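Long-range contact in metallo-carboxypeptidase (Pseudomonas aeruginosa, PDB 4A39), which probably acts as a zinc-dependent carboxypeptidase of the M14 family, removing residues from the C-termini of peptides or proteins: residues Y84-V98 with L111-P125. Sequence-based numbering, arbitrary orientation.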
ATOM      1  N   TYR A  84      17.118   3.231   5.933  1.00  6.44           N
ATOM      2  CA  TYR A  84      16.128   3.882   5.081  1.00  5.43           C
ATOM      3  C   TYR A  84      16.672   5.154   4.439  1.00  4.39           C
ATOM      4  O   TYR A  84      17.290   5.986   5.106  1.00  7.14           O
ATOM      5  CB  TYR A  84      14.871   4.236   5.881  1.00  5.03           C
ATOM      6  CG  TYR A  84      13.917   5.106   5.096  1.00  5.34           C
ATOM      7  CD1 TYR A  84      13.092   4.561   4.114  1.00  4.21           C
ATOM      8  CD2 TYR A  84      13.918   6.491   5.261  1.00  5.05           C
ATOM      9  CE1 TYR A  84      12.297   5.381   3.301  1.00  3.80           C
ATOM     10  CE2 TYR A  84      13.132   7.314   4.461  1.00  4.00           C
ATOM     11  CZ  TYR A  84      12.330   6.756   3.481  1.00  2.74           C
ATOM     12  OH  TYR A  84      11.589   7.582   2.673  1.00  5.30           O
ATOM     13  N   GLN A  85      16.427   5.297   3.140  1.00  5.28           N
ATOM     14  CA  GLN A  85      16.859   6.470   2.389  1.00  4.20           C
ATOM     15  C   GLN A  85      15.611   7.213   1.919  1.00  4.71           C
ATOM     16  O   GLN A  85      14.743   6.624   1.277  1.00  4.72           O
ATOM     17  CB  GLN A  85      17.687   6.053   1.167  1.00  6.68           C
ATOM     18  CG  GLN A  85      18.902   5.180   1.476  1.00 10.26           C
ATOM     19  CD  GLN A  85      19.879   5.838   2.433  1.00 12.54           C
ATOM     20  OE1 GLN A  85      19.924   5.511   3.623  1.00 14.15           O
ATOM     21  NE2 GLN A  85      20.662   6.774   1.921  1.00 10.96           N
ATOM     22  N   ALA A  86      15.523   8.502   2.247  1.00  4.40           N
ATOM     23  CA  ALA A  86      14.381   9.328   1.857  1.00  4.83           C
ATOM     24  C   ALA A  86      14.269   9.460   0.341  1.00  5.54           C
ATOM     25  O   ALA A  86      15.265   9.360  -0.371  1.00  4.97           O
ATOM     26  CB  ALA A  86      14.504  10.711   2.481  1.00  6.21           C
ATOM     27  N   VAL A  87      13.051   9.698  -0.141  1.00  4.71           N
ATOM     28  CA  VAL A  87      12.809   9.848  -1.569  1.00  6.83           C
ATOM     29  C   VAL A  87      12.551  11.320  -1.884  1.00  7.04           C
ATOM     30  O   VAL A  87      11.966  12.046  -1.077  1.00  6.28           O
ATOM     31  CB  VAL A  87      11.587   9.011  -2.014  1.00  8.82           C
ATOM     32  CG1 VAL A  87      11.655   8.744  -3.501  1.00 11.30           C
ATOM     33  CG2 VAL A  87      11.536   7.704  -1.232  1.00 12.37           C
ATOM     34  N   ALA A  88      12.987  11.755  -3.061  1.00  5.49           N
ATOM     35  CA  ALA A  88      12.813  13.143  -3.473  1.00  5.27           C
ATOM     36  C   ALA A  88      12.456  13.233  -4.949  1.00  5.67           C
ATOM     37  O   ALA A  88      12.610  12.267  -5.694  1.00  5.67           O
ATOM     38  CB  ALA A  88      14.092  13.925  -3.203  1.00  6.20           C
ATOM     39  N   SER A  89      11.971  14.400  -5.365  1.00  5.76           N
ATOM     40  CA  SER A  89      11.610  14.624  -6.759  1.00  6.70           C
ATOM     41  C   SER A  89      11.531  16.108  -7.079  1.00  7.68           C
ATOM     42  O   SER A  89      11.008  16.892  -6.292  1.00  7.30           O
ATOM     43  CB  SER A  89      10.261  13.980  -7.072  1.00  6.82           C
ATOM     44  OG  SER A  89       9.871  14.277  -8.402  1.00  6.91           O
ATOM     45  N   TYR A  90      12.049  16.492  -8.241  1.00  6.81           N
ATOM     46  CA  TYR A  90      12.004  17.889  -8.653  1.00  8.54           C
ATOM     47  C   TYR A  90      10.675  18.196  -9.333  1.00  8.68           C
ATOM     48  O   TYR A  90      10.155  19.306  -9.213  1.00 10.79           O
ATOM     49  CB  TYR A  90      13.127  18.209  -9.646  1.00  7.18           C
ATOM     50  CG  TYR A  90      14.524  18.132  -9.087  1.00  6.03           C
ATOM     51  CD1 TYR A  90      14.937  18.982  -8.062  1.00  6.52           C
ATOM     52  CD2 TYR A  90      15.443  17.209  -9.592  1.00  7.11           C
ATOM     53  CE1 TYR A  90      16.235  18.915  -7.554  1.00  6.06           C
ATOM     54  CE2 TYR A  90      16.738  17.133  -9.090  1.00  6.66           C
ATOM     55  CZ  TYR A  90      17.129  17.988  -8.073  1.00  6.60           C
ATOM     56  OH  TYR A  90      18.414  17.919  -7.576  1.00  9.64           O
ATOM     57  N   ASP A  91      10.126  17.203 -10.034  1.00 10.48           N
ATOM     58  CA  ASP A  91       8.887  17.394 -10.783  1.00 12.91           C
ATOM     59  C   ASP A  91       7.641  16.657 -10.312  1.00 13.68           C
ATOM     60  O   ASP A  91       6.534  16.976 -10.748  1.00 15.05           O
ATOM     61  CB  ASP A  91       9.121  17.054 -12.262  1.00 13.57           C
ATOM     62  CG  ASP A  91       9.686  15.658 -12.467  1.00 14.15           C
ATOM     63  OD1 ASP A  91       9.616  14.835 -11.532  1.00 14.16           O
ATOM     64  OD2 ASP A  91      10.191  15.377 -13.575  1.00 17.03           O
ATOM     65  N   GLY A  92       7.810  15.675  -9.435  1.00 13.17           N
ATOM     66  CA  GLY A  92       6.665  14.921  -8.963  1.00 14.16           C
ATOM     67  C   GLY A  92       6.406  13.704  -9.832  1.00 13.66           C
ATOM     68  O   GLY A  92       5.443  12.968  -9.605  1.00 16.07           O
ATOM     69  N   GLU A  93       7.258  13.493 -10.831  1.00 14.74           N
ATOM     70  CA  GLU A  93       7.130  12.348 -11.735  1.00 15.20           C
ATOM     71  C   GLU A  93       8.303  11.389 -11.581  1.00 13.99           C
ATOM     72  O   GLU A  93       8.115  10.173 -11.521  1.00 15.17           O
ATOM     73  CB  GLU A  93       7.045  12.803 -13.191  1.00 16.23           C
ATOM     74  CG  GLU A  93       5.701  13.386 -13.589  1.00 21.12           C
ATOM     75  CD  GLU A  93       5.538  13.470 -15.096  1.00 23.35           C
ATOM     76  OE1 GLU A  93       5.663  12.420 -15.763  1.00 27.71           O
ATOM     77  OE2 GLU A  93       5.281  14.579 -15.614  1.00 26.56           O
ATOM     78  N   ARG A  94       9.512  11.945 -11.534  1.00 12.42           N
ATOM     79  CA  ARG A  94      10.731  11.158 -11.368  1.00 11.10           C
ATOM     80  C   ARG A  94      11.165  11.247  -9.906  1.00  9.14           C
ATOM     81  O   ARG A  94      11.532  12.319  -9.430  1.00  9.32           O
ATOM     82  CB  ARG A  94      11.858  11.708 -12.250  1.00 13.26           C
ATOM     83  CG  ARG A  94      11.566  11.711 -13.739  1.00 14.60           C
ATOM     84  CD  ARG A  94      12.664  12.441 -14.509  1.00 16.34           C
ATOM     85  NE  ARG A  94      13.929  11.709 -14.523  1.00 16.52           N
ATOM     86  CZ  ARG A  94      15.064  12.190 -15.027  1.00 18.20           C
ATOM     87  NH1 ARG A  94      15.093  13.405 -15.557  1.00 19.25           N
ATOM     88  NH2 ARG A  94      16.170  11.455 -15.002  1.00 17.94           N
ATOM     89  N   TRP A  95      11.112  10.124  -9.198  1.00  8.10           N
ATOM     90  CA  TRP A  95      11.510  10.094  -7.795  1.00  6.43           C
ATOM     91  C   TRP A  95      12.840   9.368  -7.600  1.00  6.22           C
ATOM     92  O   TRP A  95      13.089   8.319  -8.204  1.00  7.62           O
ATOM     93  CB  TRP A  95      10.409   9.442  -6.949  1.00  5.73           C
ATOM     94  CG  TRP A  95       9.170  10.286  -6.868  1.00  6.99           C
ATOM     95  CD1 TRP A  95       8.193  10.411  -7.816  1.00  8.58           C
ATOM     96  CD2 TRP A  95       8.810  11.175  -5.802  1.00  6.96           C
ATOM     97  NE1 TRP A  95       7.249  11.326  -7.408  1.00  7.81           N
ATOM     98  CE2 TRP A  95       7.604  11.810  -6.176  1.00  9.58           C
ATOM     99  CE3 TRP A  95       9.392  11.498  -4.569  1.00  7.64           C
ATOM    100  CZ2 TRP A  95       6.966  12.752  -5.357  1.00  6.97           C
ATOM    101  CZ3 TRP A  95       8.757  12.438  -3.752  1.00  9.98           C
ATOM    102  CH2 TRP A  95       7.554  13.052  -4.155  1.00  8.44           C
ATOM    103  N   PHE A  96      13.699   9.944  -6.764  1.00  6.50           N
ATOM    104  CA  PHE A  96      15.018   9.377  -6.499  1.00  5.06           C
ATOM    105  C   PHE A  96      15.372   9.371  -5.014  1.00  4.91           C
ATOM    106  O   PHE A  96      14.916  10.222  -4.253  1.00  6.11           O
ATOM    107  CB  PHE A  96      16.089  10.162  -7.263  1.00  6.05           C
ATOM    108  CG  PHE A  96      16.050  11.650  -7.017  1.00  4.64           C
ATOM    109  CD1 PHE A  96      15.232  12.479  -7.781  1.00  5.69           C
ATOM    110  CD2 PHE A  96      16.845  12.221  -6.029  1.00  4.16           C
ATOM    111  CE1 PHE A  96      15.211  13.861  -7.564  1.00  6.46           C
ATOM    112  CE2 PHE A  96      16.832  13.595  -5.804  1.00  6.88           C
ATOM    113  CZ  PHE A  96      16.015  14.418  -6.573  1.00  5.61           C
ATOM    114  N   ARG A  97      16.190   8.406  -4.612  1.00  4.93           N
ATOM    115  CA  ARG A  97      16.612   8.290  -3.218  1.00  4.34           C
ATOM    116  C   ARG A  97      17.789   9.225  -2.945  1.00  4.73           C
ATOM    117  O   ARG A  97      18.602   9.492  -3.836  1.00  5.13           O
ATOM    118  CB  ARG A  97      17.022   6.843  -2.916  1.00  3.20           C
ATOM    119  CG  ARG A  97      15.903   5.812  -3.083  1.00  5.09           C
ATOM    120  CD  ARG A  97      14.940   5.810  -1.896  1.00  7.05           C
ATOM    121  NE  ARG A  97      13.805   4.917  -2.144  1.00  5.57           N
ATOM    122  CZ  ARG A  97      13.082   4.340  -1.187  1.00  5.85           C
ATOM    123  NH1 ARG A  97      13.367   4.555   0.091  1.00  5.89           N
ATOM    124  NH2 ARG A  97      12.067   3.546  -1.509  1.00  5.01           N
ATOM    125  N   VAL A  98      17.872   9.724  -1.715  1.00  4.82           N
ATOM    126  CA  VAL A  98      18.952  10.620  -1.315  1.00  5.36           C
ATOM    127  C   VAL A  98      19.669  10.072  -0.082  1.00  5.96           C
ATOM    128  O   VAL A  98      19.075   9.367   0.732  1.00  5.57           O
ATOM    129  CB  VAL A  98      18.422  12.039  -0.998  1.00  5.96           C
ATOM    130  CG1 VAL A  98      17.879  12.688  -2.267  1.00  6.29           C
ATOM    131  CG2 VAL A  98      17.335  11.967   0.072  1.00  4.99           C
ATOM    132  N   LEU A 111      20.954  16.872   0.170  1.00  5.83           N
ATOM    133  CA  LEU A 111      20.809  17.055  -1.266  1.00  5.70           C
ATOM    134  C   LEU A 111      21.314  18.419  -1.700  1.00  7.52           C
ATOM    135  O   LEU A 111      21.071  19.422  -1.029  1.00  7.45           O
ATOM    136  CB  LEU A 111      19.336  16.937  -1.681  1.00  6.22           C
ATOM    137  CG  LEU A 111      19.032  17.242  -3.156  1.00  7.48           C
ATOM    138  CD1 LEU A 111      19.607  16.139  -4.042  1.00  7.61           C
ATOM    139  CD2 LEU A 111      17.529  17.350  -3.360  1.00  8.58           C
ATOM    140  N   GLU A 112      22.046  18.451  -2.809  1.00  8.32           N
ATOM    141  CA  GLU A 112      22.491  19.715  -3.383  1.00  9.22           C
ATOM    142  C   GLU A 112      21.565  19.771  -4.596  1.00  8.45           C
ATOM    143  O   GLU A 112      21.872  19.204  -5.649  1.00  9.40           O
ATOM    144  CB  GLU A 112      23.949  19.652  -3.837  1.00 11.99           C
ATOM    145  CG  GLU A 112      24.459  20.991  -4.347  1.00 14.35           C
ATOM    146  CD  GLU A 112      25.870  20.923  -4.887  1.00 17.15           C
ATOM    147  OE1 GLU A 112      26.739  20.340  -4.211  1.00 18.45           O
ATOM    148  OE2 GLU A 112      26.110  21.463  -5.988  1.00 20.25           O
ATOM    149  N   PRO A 113      20.405  20.436  -4.454  1.00  9.02           N
ATOM    150  CA  PRO A 113      19.415  20.554  -5.530  1.00  9.81           C
ATOM    151  C   PRO A 113      19.902  21.211  -6.825  1.00  9.73           C
ATOM    152  O   PRO A 113      20.590  22.220  -6.803  1.00 10.74           O
ATOM    153  CB  PRO A 113      18.281  21.332  -4.864  1.00 11.04           C
ATOM    154  CG  PRO A 113      19.009  22.238  -3.926  1.00 10.31           C
ATOM    155  CD  PRO A 113      20.057  21.319  -3.323  1.00  8.71           C
ATOM    156  N   GLU A 114      19.536  20.603  -7.950  1.00 10.36           N
ATOM    157  CA  GLU A 114      19.910  21.129  -9.263  1.00 12.18           C
ATOM    158  C   GLU A 114      18.901  22.180  -9.731  1.00 12.48           C
ATOM    159  O   GLU A 114      19.154  22.923 -10.681  1.00 13.38           O
ATOM    160  CB  GLU A 114      20.007  19.984 -10.278  1.00 15.23           C
ATOM    161  CG  GLU A 114      21.199  19.062 -10.055  1.00 20.02           C
ATOM    162  CD  GLU A 114      22.527  19.804 -10.136  1.00 22.49           C
ATOM    163  OE1 GLU A 114      22.685  20.658 -11.038  1.00 25.16           O
ATOM    164  OE2 GLU A 114      23.421  19.532  -9.308  1.00 24.31           O
ATOM    165  N   GLU A 115      17.766  22.238  -9.037  1.00 10.38           N
ATOM    166  CA  GLU A 115      16.686  23.179  -9.333  1.00 11.72           C
ATOM    167  C   GLU A 115      16.303  23.845  -8.025  1.00 10.99           C
ATOM    168  O   GLU A 115      16.677  23.367  -6.956  1.00 11.22           O
ATOM    169  CB  GLU A 115      15.481  22.438  -9.949  1.00 12.06           C
ATOM    170  CG  GLU A 115      15.819  21.757 -11.270  1.00 16.03           C
ATOM    171  CD  GLU A 115      14.645  21.062 -11.934  1.00 18.48           C
ATOM    172  OE1 GLU A 115      13.576  20.938 -11.310  1.00 19.51           O
ATOM    173  OE2 GLU A 115      14.806  20.624 -13.093  1.00 19.89           O
ATOM    174  N   SER A 116      15.570  24.957  -8.101  1.00 10.65           N
ATOM    175  CA  SER A 116      15.173  25.726  -6.919  1.00 11.40           C
ATOM    176  C   SER A 116      14.060  25.113  -6.058  1.00 10.76           C
ATOM    177  O   SER A 116      13.825  25.545  -4.935  1.00 10.67           O
ATOM    178  CB  SER A 116      14.795  27.154  -7.307  1.00 12.94           C
ATOM    179  OG  SER A 116      13.602  27.150  -8.062  1.00 14.63           O
ATOM    180  N   GLU A 117      13.375  24.099  -6.584  1.00  9.62           N
ATOM    181  CA  GLU A 117      12.334  23.468  -5.787  1.00  9.55           C
ATOM    182  C   GLU A 117      12.391  21.949  -5.868  1.00  9.42           C
ATOM    183  O   GLU A 117      12.716  21.377  -6.913  1.00  8.82           O
ATOM    184  CB  GLU A 117      10.952  23.986  -6.185  1.00 12.57           C
ATOM    185  CG  GLU A 117      10.411  23.520  -7.521  1.00 17.19           C
ATOM    186  CD  GLU A 117       8.957  23.934  -7.707  1.00 20.17           C
ATOM    187  OE1 GLU A 117       8.657  25.140  -7.556  1.00 19.00           O
ATOM    188  OE2 GLU A 117       8.116  23.057  -7.997  1.00 22.63           O
ATOM    189  N   VAL A 118      12.080  21.298  -4.753  1.00  6.51           N
ATOM    190  CA  VAL A 118      12.096  19.847  -4.695  1.00  7.83           C
ATOM    191  C   VAL A 118      11.111  19.355  -3.640  1.00  8.61           C
ATOM    192  O   VAL A 118      10.777  20.081  -2.702  1.00  9.36           O
ATOM    193  CB  VAL A 118      13.518  19.336  -4.340  1.00  7.96           C
ATOM    194  CG1 VAL A 118      13.834  19.631  -2.878  1.00  7.97           C
ATOM    195  CG2 VAL A 118      13.628  17.861  -4.641  1.00  8.83           C
ATOM    196  N   ARG A 119      10.627  18.128  -3.807  1.00  7.82           N
ATOM    197  CA  ARG A 119       9.704  17.531  -2.852  1.00  8.59           C
ATOM    198  C   ARG A 119      10.361  16.301  -2.228  1.00  7.56           C
ATOM    199  O   ARG A 119      11.156  15.627  -2.881  1.00  7.44           O
ATOM    200  CB  ARG A 119       8.401  17.089  -3.539  1.00 10.56           C
ATOM    201  CG  ARG A 119       7.615  18.184  -4.247  1.00 16.81           C
ATOM    202  CD  ARG A 119       7.794  18.138  -5.767  1.00 18.49           C
ATOM    203  NE  ARG A 119       7.029  19.203  -6.410  1.00 20.38           N
ATOM    204  CZ  ARG A 119       5.714  19.179  -6.586  1.00 20.36           C
ATOM    205  NH1 ARG A 119       5.003  18.132  -6.182  1.00 21.00           N
ATOM    206  NH2 ARG A 119       5.105  20.220  -7.137  1.00 21.58           N
ATOM    207  N   PHE A 120      10.050  16.034  -0.961  1.00  5.79           N
ATOM    208  CA  PHE A 120      10.558  14.854  -0.266  1.00  5.88           C
ATOM    209  C   PHE A 120       9.361  14.101   0.292  1.00  5.41           C
ATOM    210  O   PHE A 120       8.368  14.714   0.700  1.00  4.26           O
ATOM    211  CB  PHE A 120      11.486  15.223   0.902  1.00  4.51           C
ATOM    212  CG  PHE A 120      12.796  15.816   0.483  1.00  5.44           C
ATOM    213  CD1 PHE A 120      13.886  14.993   0.222  1.00  5.61           C
ATOM    214  CD2 PHE A 120      12.952  17.193   0.369  1.00  6.76           C
ATOM    215  CE1 PHE A 120      15.111  15.529  -0.140  1.00  6.36           C
ATOM    216  CE2 PHE A 120      14.176  17.741   0.010  1.00  6.46           C
ATOM    217  CZ  PHE A 120      15.259  16.906  -0.245  1.00  6.76           C
ATOM    218  N   ALA A 121       9.445  12.775   0.296  1.00  4.62           N
ATOM    219  CA  ALA A 121       8.365  11.954   0.829  1.00  4.33           C
ATOM    220  C   ALA A 121       8.909  10.631   1.346  1.00  4.93           C
ATOM    221  O   ALA A 121      10.026  10.237   1.008  1.00  5.40           O
ATOM    222  CB  ALA A 121       7.301  11.706  -0.237  1.00  6.10           C
ATOM    223  N   TYR A 122       8.116   9.947   2.163  1.00  3.84           N
ATOM    224  CA  TYR A 122       8.530   8.670   2.737  1.00  3.20           C
ATOM    225  C   TYR A 122       8.491   7.584   1.661  1.00  3.25           C
ATOM    226  O   TYR A 122       9.225   6.592   1.731  1.00  3.83           O
ATOM    227  CB  TYR A 122       7.624   8.326   3.925  1.00  3.74           C
ATOM    228  CG  TYR A 122       8.067   7.143   4.762  1.00  3.29           C
ATOM    229  CD1 TYR A 122       9.424   6.883   4.990  1.00  3.43           C
ATOM    230  CD2 TYR A 122       7.127   6.303   5.356  1.00  4.41           C
ATOM    231  CE1 TYR A 122       9.831   5.813   5.788  1.00  3.15           C
ATOM    232  CE2 TYR A 122       7.522   5.232   6.155  1.00  3.68           C
ATOM    233  CZ  TYR A 122       8.872   4.991   6.367  1.00  4.51           C
ATOM    234  OH  TYR A 122       9.262   3.926   7.154  1.00  5.93           O
ATOM    235  N   PHE A 123       7.622   7.780   0.675  1.00  3.03           N
ATOM    236  CA  PHE A 123       7.501   6.876  -0.472  1.00  3.71           C
ATOM    237  C   PHE A 123       6.842   7.675  -1.593  1.00  4.09           C
ATOM    238  O   PHE A 123       6.177   8.676  -1.329  1.00  3.92           O
ATOM    239  CB  PHE A 123       6.634   5.649  -0.153  1.00  3.48           C
ATOM    240  CG  PHE A 123       6.773   4.538  -1.167  1.00  3.96           C
ATOM    241  CD1 PHE A 123       7.840   3.646  -1.095  1.00  2.73           C
ATOM    242  CD2 PHE A 123       5.865   4.414  -2.216  1.00  2.39           C
ATOM    243  CE1 PHE A 123       7.999   2.649  -2.055  1.00  2.84           C
ATOM    244  CE2 PHE A 123       6.017   3.417  -3.182  1.00  2.58           C
ATOM    245  CZ  PHE A 123       7.085   2.536  -3.100  1.00  4.21           C
ATOM    246  N   GLU A 124       7.026   7.244  -2.839  1.00  4.95           N
ATOM    247  CA  GLU A 124       6.415   7.927  -3.981  1.00  6.33           C
ATOM    248  C   GLU A 124       4.906   8.007  -3.706  1.00  5.75           C
ATOM    249  O   GLU A 124       4.221   6.991  -3.708  1.00  5.62           O
ATOM    250  CB  GLU A 124       6.694   7.130  -5.261  1.00  7.31           C
ATOM    251  CG  GLU A 124       6.246   7.818  -6.539  1.00  6.14           C
ATOM    252  CD  GLU A 124       6.773   7.142  -7.794  1.00  9.09           C
ATOM    253  OE1 GLU A 124       7.479   6.113  -7.688  1.00  6.24           O
ATOM    254  OE2 GLU A 124       6.477   7.647  -8.894  1.00  9.64           O
ATOM    255  N   PRO A 125       4.371   9.223  -3.484  1.00  5.12           N
ATOM    256  CA  PRO A 125       2.946   9.432  -3.191  1.00  6.56           C
ATOM    257  C   PRO A 125       1.930   9.103  -4.276  1.00  6.03           C
ATOM    258  O   PRO A 125       2.202   9.253  -5.469  1.00  6.51           O
ATOM    259  CB  PRO A 125       2.874  10.915  -2.810  1.00  7.44           C
ATOM    260  CG  PRO A 125       4.287  11.272  -2.441  1.00  8.21           C
ATOM    261  CD  PRO A 125       5.091  10.507  -3.451  1.00  6.11           C
TER
HETATM  262  O   HOH W   1       4.909   9.896  -9.165  1.00 13.47           O
HETATM  263  O   HOH W   2       9.542   7.778  -9.845  1.00 15.01           O
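Val-87 and Ser-89 are laced to Ala-121 and Arg-119 by backbone bonds that illustrate antiparallel pairing in its simplest form. Each couple exchanges two hydrogen bonds, the shortest running from Arg-119 N to Ser-89 O (2.8 Å). Between them Ala-88 faces Phe-120 as a non-hydrogen-bonded pair, and CA-H...O contacts supplement the ladder.

Side chains then divide between the two faces. With Ala-88 and Phe-120 lies an apolar layer: Ala-88 CB rests 3.6 Å from Phe-120 CD1, while Val-98 CG2 reaches the ring edge of Phe-120, whose ring also meets Phe-67 and Phe-109. The other face carries Trp-95. Its indole is sandwiched, Ser-89 CB on one side and Glu-124 and Pro-125 on the other; Glu-124 CG makes a CH-pi contact with the five-membered ring and Pro-125 CD lies 3.8 Å from the centroid of the six-membered one. Because chi1 of Glu-124 is near trans (-173°) and its chain extended, the carboxylate lies beside Trp-95 CD1, its plane tilted 34° from the indole; OE2 receives a bond from a water shared with Gly-92 O, and OE1 one from Gly-366 N.

Tyrosines mark both ends. Tyr-84 OH donates to Tyr-122 O (2.7 Å) from above the carbonyl plane, and the edge of the Tyr-122 ring meets the Tyr-84 face in a T-shaped pair, planes at 60°. At the far end Tyr-90 OH accepts a nearly straight bond from Glu-114 N (2.9 Å), which joins the ring to the loop 112-117 ahead of strand 118-121.

The whole is an antiparallel strand pair inside the mixed beta-sheet of the N-terminal domain of cytosolic carboxypeptidases; at its edge toward the catalytic domain Tyr-122 stacks on Phe-351, and its side chain lies about 7 Å from that of the zinc ligand Glu-183.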